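Local coordinates for post-proline cleaving enzyme (PDB 4HVT), which probably acts as a serine-type oligopeptidase that cleaves peptides on the carboxyl side of proline residues, at residues L482-G487 against G569-V574; H622-K625 against L629-L632; P639-T644 against Y662-N667. All coordinates share one frame; numbering follows the deposited sequence.

The three contacts follow one another along the chain, and their centres lie about 16 Å apart in every pair. Contacts 1 and 3 both reach the mixed eight-stranded sheet of the alpha/beta-hydrolase domain. Contact 1 sets the end of strand 480-483 against helix 567-578. Contact 3 sets strand 640-646 against helix 655-664. Contact 2 lies between them in the chain, where helix 617-626 leads toward strand 640-646. It is at the surface and touches contact 3, because L632 packs on V663 and L664. Contact 1 touches neither; its nearest atoms are about 7 Å from each. The buried contacts 1 and 3 thus pack helices on two strands of one catalytic-domain sheet, contact 1 near the probable active site.

Contact 1. Residues L482-G487 against G569-V574; sequences LEAYGG and GLLVSV
The backbones of Y485 and L571 approach to 7.2 Å between their CA atoms, where the loop after strand 480-483 passes helix 567-578. Only one helix side chain, L571, reaches the loop. Its CG lies anti to the backbone N (chi1 169°), which extends the CD2 branch toward the strand end. L571 CD2 touches A484 CB at 3.7 Å and sits 3.8 Å from A484 C. The same methyl lies 4.0 Å from Y485 O, so it rests on backbone as well as on the alanine methyl. L571 also touches F539 of helix 536-551.

The CA-CB bond of Y485 points away from the helix, and its side chain touches V490 and N492. The YGG sequence resembles that of the loop carrying the oxyanion-hole tyrosine in prolyl oligopeptidases, so Y485 may have that role. Y485 also touches the probable catalytic triad of S566, D649 and H682. L571 in turn touches the probable nucleophile elbow, which contains S566. The side-chain contact is apolar, methyl on methyl, without a directional bond. The pairing of strands 480-483 and 560-565 and a weak hydrogen bond of G486 O with N567 ND2 therefore help packing to place the loop.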
loop_
_atom_site.group_PDB
_atom_site.type_symbol
_atom_site.label_atom_id
_atom_site.label_comp_id
_atom_site.label_asym_id
_atom_site.label_seq_id
_atom_site.Cartn_x
_atom_site.Cartn_y
_atom_site.Cartn_z
ATOM N N LEU A 482 16.373 -10.169 -4.961
ATOM C CA LEU A 482 16.566 -8.773 -4.618
ATOM C C LEU A 482 15.294 -8.017 -5.018
ATOM O O LEU A 482 14.849 -8.120 -6.170
ATOM C CB LEU A 482 17.762 -8.224 -5.391
ATOM C CG LEU A 482 18.013 -6.713 -5.458
ATOM C CD1 LEU A 482 18.190 -6.041 -4.083
ATOM C CD2 LEU A 482 19.209 -6.463 -6.362
ATOM N N GLU A 483 14.752 -7.264 -4.076
ATOM C CA GLU A 483 13.527 -6.469 -4.285
ATOM C C GLU A 483 13.772 -5.008 -3.949
ATOM O O GLU A 483 14.649 -4.673 -3.125
ATOM C CB GLU A 483 12.430 -7.034 -3.391
ATOM C CG GLU A 483 12.096 -8.489 -3.718
ATOM C CD GLU A 483 10.828 -8.968 -3.023
ATOM O OE1 GLU A 483 9.773 -8.319 -3.173
ATOM O OE2 GLU A 483 10.891 -9.997 -2.344
ATOM N N ALA A 484 13.010 -4.120 -4.628
ATOM C CA ALA A 484 12.964 -2.724 -4.300
ATOM C C ALA A 484 11.717 -2.159 -4.950
ATOM O O ALA A 484 11.026 -2.862 -5.670
ATOM C CB ALA A 484 14.188 -1.956 -4.760
ATOM N N TYR A 485 11.408 -0.932 -4.598
ATOM C CA TYR A 485 10.224 -0.215 -5.071
ATOM C C TYR A 485 10.747 1.095 -5.660
ATOM O O TYR A 485 10.797 1.243 -6.893
ATOM C CB TYR A 485 9.188 0.027 -3.960
ATOM C CG TYR A 485 7.887 0.685 -4.469
ATOM C CD1 TYR A 485 6.978 -0.023 -5.268
ATOM C CD2 TYR A 485 7.615 1.989 -4.161
ATOM C CE1 TYR A 485 5.805 0.550 -5.733
ATOM C CE2 TYR A 485 6.441 2.579 -4.591
ATOM C CZ TYR A 485 5.539 1.850 -5.354
ATOM O OH TYR A 485 4.406 2.562 -5.747
ATOM N N GLY A 486 11.140 2.060 -4.809
ATOM C CA GLY A 486 11.793 3.274 -5.293
ATOM C C GLY A 486 10.919 4.298 -6.007
ATOM O O GLY A 486 11.180 4.729 -7.147
ATOM N N GLY A 487 9.876 4.729 -5.331
ATOM C CA GLY A 487 8.994 5.769 -5.875
ATOM C C GLY A 487 8.083 6.319 -4.805
ATOM O O GLY A 487 7.872 5.696 -3.783
ATOM N N GLY A 569 7.628 -2.611 -10.893
ATOM C CA GLY A 569 7.586 -3.258 -12.186
ATOM C C GLY A 569 8.320 -2.489 -13.259
ATOM O O GLY A 569 8.993 -3.099 -14.064
ATOM N N LEU A 570 8.239 -1.147 -13.237
ATOM C CA LEU A 570 9.137 -0.291 -14.067
ATOM C C LEU A 570 10.607 -0.467 -13.742
ATOM O O LEU A 570 11.443 -0.694 -14.616
ATOM C CB LEU A 570 8.725 1.197 -13.970
ATOM C CG LEU A 570 9.571 2.211 -14.677
ATOM C CD1 LEU A 570 9.630 1.919 -16.171
ATOM C CD2 LEU A 570 9.147 3.647 -14.386
ATOM N N LEU A 571 10.910 -0.416 -12.446
ATOM C CA LEU A 571 12.250 -0.595 -11.946
ATOM C C LEU A 571 12.891 -1.843 -12.574
ATOM O O LEU A 571 13.955 -1.775 -13.123
ATOM C CB LEU A 571 12.250 -0.704 -10.448
ATOM C CG LEU A 571 13.581 -1.170 -9.814
ATOM C CD1 LEU A 571 14.687 -0.169 -10.084
ATOM C CD2 LEU A 571 13.390 -1.399 -8.330
ATOM N N VAL A 572 12.214 -2.977 -12.476
ATOM C CA VAL A 572 12.852 -4.228 -12.848
ATOM C C VAL A 572 12.867 -4.461 -14.367
ATOM O O VAL A 572 13.742 -5.126 -14.853
ATOM C CB VAL A 572 12.311 -5.474 -12.098
ATOM C CG1 VAL A 572 12.534 -5.396 -10.610
ATOM C CG2 VAL A 572 10.890 -5.821 -12.480
ATOM N N SER A 573 11.906 -3.904 -15.100
ATOM C CA SER A 573 11.954 -3.918 -16.535
ATOM C C SER A 573 13.012 -2.978 -17.096
ATOM O O SER A 573 13.607 -3.300 -18.131
ATOM C CB SER A 573 10.597 -3.672 -17.139
ATOM O OG SER A 573 10.047 -2.411 -16.779
ATOM N N VAL A 574 13.232 -1.815 -16.471
ATOM C CA VAL A 574 14.407 -1.004 -16.767
ATOM C C VAL A 574 15.721 -1.755 -16.454
ATOM O O VAL A 574 16.653 -1.756 -17.269
ATOM C CB VAL A 574 14.410 0.328 -16.041
ATOM C CG1 VAL A 574 15.759 1.006 -16.246
ATOM C CG2 VAL A 574 13.243 1.184 -16.499
#

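Contact 2. Residues H622-K625 against L629-L632; sequences HIKK and LENL
K624 and N631 join the C-terminal part of helix 617-626 to the 3-10 turn and loop that follow it. This is a helix C-terminal junction, the end of a helix followed by a short 3-10 segment, at the surface of the alpha/beta-hydrolase domain. The CA atoms come closest at K624 and E630, 6.1 Å apart.

The hydrogen bonding is done by one side-chain amide. N631 ND2 donates to K624 O at 3.0 Å, with an N-H...O angle of 161°. The bond is therefore fairly straight. The acceptor lies close to the plane of the N631 amide, as suits an in-plane N-H. The donor, however, is tilted 29° from the carbonyl plane of K624. N631 ND2 also bonds to A627 O, so the amide nitrogen grips two backbone carbonyls near the helix end. Together these bonds hold the amide against rotation and tie the loop back to the helix. K625 O is also near, 3.4 Å from N631 ND2, but the angle is too poor for a hydrogen bond.

The electrostatic part is looser. K624 and E630 carry opposite charges, yet K624 NZ stays 4.8 Å from E630 OE1. The two side chains pass each other at a slant. The lysine chain bends at chi3 (67°), and its CE, not its amine, comes nearest the carboxylate, 3.9 Å from E630 OE1. Any attraction is probably weak, since both residues are exposed to solvent.

Van der Waals contact completes the junction. E630 has its CA-CB bond directed toward the helix, and its side chain also rests on I596. L629 and L632 turn to other partners, packing on helix 655-664. The carbonyl that accepts the N631 bond has a second neighbour from the turn: E630 CB lies 3.8 Å from K624 O.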
loop_
_atom_site.group_PDB
_atom_site.type_symbol
_atom_site.label_atom_id
_atom_site.label_comp_id
_atom_site.label_asym_id
_atom_site.label_seq_id
_atom_site.Cartn_x
_atom_site.Cartn_y
_atom_site.Cartn_z
ATOM N N HIS A 622 14.175 12.368 -21.694
ATOM C CA HIS A 622 14.715 11.633 -20.541
ATOM C C HIS A 622 14.001 10.322 -20.389
ATOM O O HIS A 622 14.612 9.300 -20.117
ATOM C CB HIS A 622 14.622 12.483 -19.264
ATOM C CG HIS A 622 15.580 13.623 -19.239
ATOM N ND1 HIS A 622 16.884 13.492 -18.793
ATOM C CD2 HIS A 622 15.459 14.892 -19.695
ATOM C CE1 HIS A 622 17.516 14.641 -18.965
ATOM N NE2 HIS A 622 16.662 15.513 -19.478
ATOM N N ILE A 623 12.687 10.313 -20.556
ATOM C CA ILE A 623 11.934 9.091 -20.353
ATOM C C ILE A 623 12.375 8.035 -21.378
ATOM O O ILE A 623 12.565 6.884 -21.083
ATOM C CB ILE A 623 10.411 9.366 -20.455
ATOM C CG1 ILE A 623 9.878 10.052 -19.210
ATOM C CG2 ILE A 623 9.650 8.082 -20.751
ATOM C CD1 ILE A 623 8.461 10.531 -19.421
ATOM N N LYS A 624 12.532 8.433 -22.644
ATOM C CA LYS A 624 12.962 7.497 -23.668
ATOM C C LYS A 624 14.329 6.894 -23.417
ATOM O O LYS A 624 14.579 5.864 -23.954
ATOM C CB LYS A 624 12.969 8.177 -25.067
ATOM C CG LYS A 624 11.556 8.404 -25.593
ATOM C CD LYS A 624 11.485 9.348 -26.798
ATOM C CE LYS A 624 12.132 8.780 -28.014
ATOM N NZ LYS A 624 11.960 9.704 -29.176
ATOM N N LYS A 625 15.216 7.523 -22.654
ATOM C CA LYS A 625 16.503 6.915 -22.370
ATOM C C LYS A 625 16.380 5.608 -21.558
ATOM O O LYS A 625 17.266 4.719 -21.650
ATOM C CB LYS A 625 17.451 7.858 -21.648
ATOM C CG LYS A 625 17.906 9.048 -22.459
ATOM C CD LYS A 625 18.726 9.973 -21.580
ATOM C CE LYS A 625 18.802 11.386 -22.155
ATOM N NZ LYS A 625 19.471 12.263 -21.139
ATOM N N LEU A 629 10.346 -0.236 -23.427
ATOM C CA LEU A 629 9.870 -0.561 -24.814
ATOM C C LEU A 629 10.646 0.194 -25.853
ATOM O O LEU A 629 10.637 -0.199 -27.061
ATOM C CB LEU A 629 8.376 -0.257 -24.988
ATOM C CG LEU A 629 7.409 -1.022 -24.074
ATOM C CD1 LEU A 629 5.999 -0.478 -24.289
ATOM C CD2 LEU A 629 7.444 -2.498 -24.389
ATOM N N GLU A 630 11.366 1.234 -25.424
ATOM C CA GLU A 630 12.251 2.020 -26.303
ATOM C C GLU A 630 13.709 1.530 -26.311
ATOM O O GLU A 630 14.551 2.062 -27.057
ATOM C CB GLU A 630 12.270 3.482 -25.898
ATOM C CG GLU A 630 10.947 4.193 -26.087
ATOM C CD GLU A 630 10.548 4.340 -27.557
ATOM O OE1 GLU A 630 11.287 4.999 -28.338
ATOM O OE2 GLU A 630 9.502 3.784 -27.951
ATOM N N ASN A 631 14.025 0.508 -25.531
ATOM C CA ASN A 631 15.424 0.108 -25.347
ATOM C C ASN A 631 15.486 -1.415 -25.367
ATOM O O ASN A 631 16.158 -2.024 -24.584
ATOM C CB ASN A 631 16.025 0.698 -24.061
ATOM C CG ASN A 631 16.193 2.213 -24.155
ATOM O OD1 ASN A 631 17.183 2.710 -24.731
ATOM N ND2 ASN A 631 15.191 2.945 -23.694
ATOM N N LEU A 632 14.749 -2.016 -26.284
ATOM C CA LEU A 632 14.757 -3.469 -26.470
ATOM C C LEU A 632 15.363 -3.864 -27.819
ATOM O O LEU A 632 14.999 -3.346 -28.848
ATOM C CB LEU A 632 13.354 -4.019 -26.460
ATOM C CG LEU A 632 12.616 -4.377 -25.194
ATOM C CD1 LEU A 632 11.223 -4.805 -25.598
ATOM C CD2 LEU A 632 13.237 -5.461 -24.374
#

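Contact 3. Residues P639-T644 against Y662-N667; sequences PTVLIT and YVLAQN
V641, I643 and L664 meet through methyl groups, so neither a face nor an edge of any flat group takes part in the touching. The contact is aliphatic on both sides and buried.

L664 is the residue that carries it from the helix. Its CA-CB bond points toward the strand, and its CD1 branch makes both contacts. L664 CD1 lies 3.8 Å from V641 CG1, in normal packing distance. It is 4.5 Å from I643 CD1, a looser touch. The methyl thus lies over two residues that face the same side of strand 640-646, with L642 between them turned to the other side. The closest backbone approach is between V641 and L664, whose CA atoms are 9.5 Å apart. The gap between the backbones is bridged by the side chains of V641 and L664.

In V641, CG1 stands between the backbone N and the carbonyl carbon (chi1 54°), and this is the branch presented to the leucine. The CD2 branch of L664 packs on L632. T672 of the next strand touches both V641 and L664.

A type I beta turn runs from L664 to N667. N667 N bonds to L664 O at 2.8 Å. The amide of N667 then ties the turn to its surroundings, with ND2 donating to Q636 O and OD1 accepting from N669 N.

V641 also pairs by backbone with K671 and Y673. Strand 640-646, helix 655-664 and strand 672-677 form a beta-alpha-beta crossover between parallel neighbours. Here L664 packs helix 655-664 on the sheet, as helices flank the central sheet in the alpha/beta-hydrolase fold.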
loop_
_atom_site.group_PDB
_atom_site.type_symbol
_atom_site.label_atom_id
_atom_site.label_comp_id
_atom_site.label_asym_id
_atom_site.label_seq_id
_atom_site.Cartn_x
_atom_site.Cartn_y
_atom_site.Cartn_z
ATOM N N PRO A 639 17.358 -11.703 -19.297
ATOM C CA PRO A 639 17.095 -12.706 -18.277
ATOM C C PRO A 639 15.633 -13.121 -18.423
ATOM O O PRO A 639 14.801 -12.285 -18.811
ATOM C CB PRO A 639 17.358 -11.977 -16.954
ATOM C CG PRO A 639 17.488 -10.560 -17.269
ATOM C CD PRO A 639 17.682 -10.385 -18.761
ATOM N N THR A 640 15.360 -14.399 -18.138
ATOM C CA THR A 640 14.012 -14.961 -18.152
ATOM C C THR A 640 13.155 -14.133 -17.221
ATOM O O THR A 640 13.593 -13.791 -16.129
ATOM C CB THR A 640 13.994 -16.439 -17.711
ATOM O OG1 THR A 640 12.693 -17.008 -17.893
ATOM C CG2 THR A 640 14.496 -16.674 -16.289
ATOM N N VAL A 641 11.962 -13.795 -17.684
ATOM C CA VAL A 641 11.106 -12.886 -16.963
ATOM C C VAL A 641 9.707 -13.468 -16.834
ATOM O O VAL A 641 9.158 -14.059 -17.774
ATOM C CB VAL A 641 11.066 -11.480 -17.598
ATOM C CG1 VAL A 641 10.696 -11.561 -19.047
ATOM C CG2 VAL A 641 10.090 -10.559 -16.879
ATOM N N LEU A 642 9.126 -13.297 -15.649
ATOM C CA LEU A 642 7.720 -13.583 -15.387
ATOM C C LEU A 642 6.974 -12.255 -15.343
ATOM O O LEU A 642 7.353 -11.371 -14.619
ATOM C CB LEU A 642 7.564 -14.277 -14.008
ATOM C CG LEU A 642 6.118 -14.484 -13.516
ATOM C CD1 LEU A 642 5.306 -15.341 -14.474
ATOM C CD2 LEU A 642 6.069 -15.210 -12.156
ATOM N N ILE A 643 5.968 -12.095 -16.206
ATOM C CA ILE A 643 5.221 -10.820 -16.312
ATOM C C ILE A 643 3.817 -11.092 -15.841
ATOM O O ILE A 643 3.185 -12.065 -16.248
ATOM C CB ILE A 643 5.168 -10.359 -17.756
ATOM C CG1 ILE A 643 6.577 -10.125 -18.364
ATOM C CG2 ILE A 643 4.366 -9.109 -17.822
ATOM C CD1 ILE A 643 6.618 -10.014 -19.892
ATOM N N THR A 644 3.306 -10.275 -14.938
ATOM C CA THR A 644 1.921 -10.497 -14.464
ATOM C C THR A 644 1.053 -9.251 -14.603
ATOM O O THR A 644 1.528 -8.132 -14.410
ATOM C CB THR A 644 1.893 -10.983 -12.998
ATOM O OG1 THR A 644 2.221 -9.893 -12.083
ATOM C CG2 THR A 644 2.869 -12.136 -12.804
ATOM N N TYR A 662 4.015 -9.095 -25.360
ATOM C CA TYR A 662 3.842 -9.166 -26.814
ATOM C C TYR A 662 5.146 -8.886 -27.547
ATOM O O TYR A 662 5.503 -9.626 -28.485
ATOM C CB TYR A 662 2.733 -8.225 -27.268
ATOM C CG TYR A 662 2.438 -8.336 -28.774
ATOM C CD1 TYR A 662 3.167 -7.626 -29.693
ATOM C CD2 TYR A 662 1.393 -9.110 -29.204
ATOM C CE1 TYR A 662 2.879 -7.723 -31.053
ATOM C CE2 TYR A 662 1.100 -9.242 -30.531
ATOM C CZ TYR A 662 1.834 -8.543 -31.446
ATOM O OH TYR A 662 1.492 -8.690 -32.745
ATOM N N VAL A 663 5.865 -7.848 -27.127
ATOM C CA VAL A 663 7.128 -7.503 -27.764
ATOM C C VAL A 663 8.236 -8.500 -27.425
ATOM O O VAL A 663 8.970 -8.934 -28.314
ATOM C CB VAL A 663 7.569 -6.056 -27.461
ATOM C CG1 VAL A 663 8.822 -5.717 -28.271
ATOM C CG2 VAL A 663 6.443 -5.118 -27.823
ATOM N N LEU A 664 8.353 -8.895 -26.149
ATOM C CA LEU A 664 9.431 -9.786 -25.754
ATOM C C LEU A 664 9.233 -11.162 -26.345
ATOM O O LEU A 664 10.212 -11.840 -26.725
ATOM C CB LEU A 664 9.519 -9.886 -24.223
ATOM C CG LEU A 664 10.555 -9.011 -23.540
ATOM C CD1 LEU A 664 10.464 -9.272 -22.033
ATOM C CD2 LEU A 664 11.959 -9.347 -24.004
ATOM N N ALA A 665 7.981 -11.607 -26.408
ATOM C CA ALA A 665 7.673 -12.900 -27.063
ATOM C C ALA A 665 8.405 -13.049 -28.369
ATOM O O ALA A 665 8.751 -14.181 -28.764
ATOM C CB ALA A 665 6.177 -13.038 -27.330
ATOM N N GLN A 666 8.630 -11.936 -29.069
ATOM C CA GLN A 666 9.267 -11.953 -30.379
ATOM C C GLN A 666 10.791 -11.972 -30.400
ATOM O O GLN A 666 11.384 -11.922 -31.468
ATOM C CB GLN A 666 8.782 -10.761 -31.202
ATOM C CG GLN A 666 7.279 -10.767 -31.304
ATOM C CD GLN A 666 6.752 -9.651 -32.143
ATOM O OE1 GLN A 666 6.885 -8.476 -31.789
ATOM N NE2 GLN A 666 6.096 -10.004 -33.243
ATOM N N ASN A 667 11.408 -12.044 -29.230
ATOM C CA ASN A 667 12.839 -12.137 -29.105
ATOM C C ASN A 667 13.113 -13.600 -28.818
ATOM O O ASN A 667 12.782 -14.062 -27.740
ATOM C CB ASN A 667 13.269 -11.229 -27.944
ATOM C CG ASN A 667 14.740 -11.269 -27.679
ATOM O OD1 ASN A 667 15.364 -12.335 -27.689
ATOM N ND2 ASN A 667 15.312 -10.100 -27.412
#